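Local coordinates for similar to hydroxylamine oxidoreductase (Kuenenia stuttgartiensis, PDB 6H5L), which is a multihaem c-type cytochrome of the hydroxylamine oxidoreductase family that probably works as a reductase within a large haem-rich complex, at residues A[312-317]-A[376-381]. Sequence-based numbering, arbitrary orientation.
Sequences LEYTSS and LADQAQ
The carboxylate of D378 reaches from one side of helix 356-389 to segment 312-317, part of the loop before helix 337-350, and turns its oxygen edge to the backbone N-H groups of T315 and S316. This helix belongs to the long-helix region of the octahaem hydroxylamine oxidoreductase fold, and the loop is fastened along it. In D378, chi1 (167°) sets CG anti to the backbone N, and chi2 (64°) turns the two oxygens to consecutive peptide N-H groups, so that the carboxylate accepts in a bidentate manner, one N-H to each oxygen. T315 N donates to D378 OD2 at 2.9 Å and almost straight, while S316 N donates to OD1 at the same length; each meets its oxygen on the syn side, slightly out of the carboxylate plane. OD1 takes a second bond from the hydroxyl of S316, whose OG approaches nearly along the C-O axis at 2.6 Å. These three donors would be expected to favour the ionised acid. T315 OG1 lies 3.2 Å from D378 OD2. The ring of Y314 stands beside this polar cluster, its plane 80° from that of the carboxylate. CB of D378 meets the ring edge at Y314 CD1, 3.7 Å away, and Y314 OH is bonded to the carbonyl of P309. An alanine in place of D378 would probably leave the N-H groups of T315 and S316 and the S316 hydroxyl without the carboxylate they share, and loosen the loop at this point. One turn further along, the extended side chain of Q381 runs alongside S316; its OE1 is bonded to the hydroxyl of Y460 on helix 455-476 and its NE2 to E385, which also accepts from S317 N. The aliphatic part of Q381 packs against the S316 side chain, and Q381 CB lies 3.7 Å from S316 OG.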
loop_
_atom_site.group_PDB
_atom_site.type_symbol
_atom_site.label_atom_id
_atom_site.label_comp_id
_atom_site.label_asym_id
_atom_site.label_seq_id
_atom_site.Cartn_x
_atom_site.Cartn_y
_atom_site.Cartn_z
ATOM N N LEU A 312 43.942 49.605 -5.036
ATOM C CA LEU A 312 45.286 49.197 -5.412
ATOM C C LEU A 312 45.998 50.330 -6.136
ATOM O O LEU A 312 45.372 51.154 -6.810
ATOM C CB LEU A 312 45.275 47.948 -6.308
ATOM C CG LEU A 312 44.989 46.607 -5.632
ATOM C CD1 LEU A 312 45.044 45.475 -6.649
ATOM C CD2 LEU A 312 45.971 46.362 -4.499
ATOM N N GLU A 313 47.319 50.356 -5.990
ATOM C CA GLU A 313 48.179 51.300 -6.690
ATOM C C GLU A 313 48.851 50.564 -7.843
ATOM O O GLU A 313 49.641 49.641 -7.616
ATOM C CB GLU A 313 49.217 51.893 -5.739
ATOM C CG GLU A 313 50.147 52.910 -6.372
ATOM C CD GLU A 313 49.731 54.339 -6.090
ATOM O OE1 GLU A 313 48.535 54.571 -5.808
ATOM O OE2 GLU A 313 50.606 55.229 -6.143
ATOM N N TYR A 314 48.537 50.968 -9.070
ATOM C CA TYR A 314 48.975 50.254 -10.260
ATOM C C TYR A 314 50.211 50.907 -10.866
ATOM O O TYR A 314 50.434 52.112 -10.729
ATOM C CB TYR A 314 47.854 50.199 -11.300
ATOM C CG TYR A 314 46.577 49.596 -10.765
ATOM C CD1 TYR A 314 46.373 48.222 -10.783
ATOM C CD2 TYR A 314 45.582 50.400 -10.229
ATOM C CE1 TYR A 314 45.209 47.666 -10.286
ATOM C CE2 TYR A 314 44.417 49.856 -9.732
ATOM C CZ TYR A 314 44.234 48.490 -9.763
ATOM O OH TYR A 314 43.071 47.952 -9.266
ATOM N N THR A 315 51.017 50.087 -11.541
ATOM C CA THR A 315 52.224 50.555 -12.210
ATOM C C THR A 315 52.035 50.747 -13.706
ATOM O O THR A 315 52.730 51.573 -14.305
ATOM C CB THR A 315 53.379 49.576 -11.971
ATOM O OG1 THR A 315 53.123 48.352 -12.672
ATOM C CG2 THR A 315 53.521 49.279 -10.488
ATOM N N SER A 316 51.114 50.008 -14.318
ATOM C CA SER A 316 50.799 50.184 -15.730
ATOM C C SER A 316 49.814 51.342 -15.875
ATOM O O SER A 316 49.553 52.088 -14.928
ATOM C CB SER A 316 50.251 48.886 -16.318
ATOM O OG SER A 316 49.004 48.548 -15.735
ATOM N N SER A 317 49.243 51.503 -17.069
ATOM C CA SER A 317 48.252 52.552 -17.284
ATOM C C SER A 317 46.939 52.290 -16.556
ATOM O O SER A 317 46.029 53.123 -16.645
ATOM C CB SER A 317 47.994 52.732 -18.782
ATOM O OG SER A 317 47.732 51.490 -19.409
ATOM N N LEU A 376 48.980 40.968 -9.937
ATOM C CA LEU A 376 49.741 40.160 -10.885
ATOM C C LEU A 376 49.438 40.565 -12.322
ATOM O O LEU A 376 50.340 40.605 -13.169
ATOM C CB LEU A 376 49.436 38.678 -10.668
ATOM C CG LEU A 376 50.233 37.666 -11.495
ATOM C CD1 LEU A 376 51.716 37.760 -11.175
ATOM C CD2 LEU A 376 49.721 36.253 -11.256
ATOM N N ALA A 377 48.173 40.872 -12.616
ATOM C CA ALA A 377 47.811 41.305 -13.961
ATOM C C ALA A 377 48.396 42.675 -14.280
ATOM O O ALA A 377 48.827 42.924 -15.411
ATOM C CB ALA A 377 46.291 41.317 -14.114
ATOM N N ASP A 378 48.425 43.575 -13.294
ATOM C CA ASP A 378 49.003 44.896 -13.514
ATOM C C ASP A 378 50.496 44.808 -13.811
ATOM O O ASP A 378 51.010 45.547 -14.659
ATOM C CB ASP A 378 48.747 45.787 -12.299
ATOM C CG ASP A 378 49.585 47.051 -12.318
ATOM O OD1 ASP A 378 49.401 47.875 -13.238
ATOM O OD2 ASP A 378 50.425 47.219 -11.409
ATOM N N GLN A 379 51.208 43.912 -13.123
ATOM C CA GLN A 379 52.634 43.747 -13.385
ATOM C C GLN A 379 52.878 43.229 -14.796
ATOM O O GLN A 379 53.842 43.634 -15.457
ATOM C CB GLN A 379 53.250 42.808 -12.347
ATOM C CG GLN A 379 53.278 43.384 -10.939
ATOM C CD GLN A 379 53.476 42.323 -9.872
ATOM O OE1 GLN A 379 53.195 41.145 -10.090
ATOM N NE2 GLN A 379 53.958 42.740 -8.706
ATOM N N ALA A 380 52.017 42.329 -15.273
ATOM C CA ALA A 380 52.151 41.833 -16.639
ATOM C C ALA A 380 51.835 42.923 -17.656
ATOM O O ALA A 380 52.480 43.004 -18.706
ATOM C CB ALA A 380 51.242 40.623 -16.852
ATOM N N GLN A 381 50.845 43.770 -17.361
ATOM C CA GLN A 381 50.511 44.856 -18.277
ATOM C C GLN A 381 51.623 45.896 -18.344
ATOM O O GLN A 381 51.817 46.526 -19.390
ATOM C CB GLN A 381 49.192 45.508 -17.863
ATOM C CG GLN A 381 48.638 46.490 -18.885
ATOM C CD GLN A 381 47.245 46.980 -18.536
ATOM O OE1 GLN A 381 46.400 46.211 -18.076
ATOM N NE2 GLN A 381 47.000 48.266 -18.750
#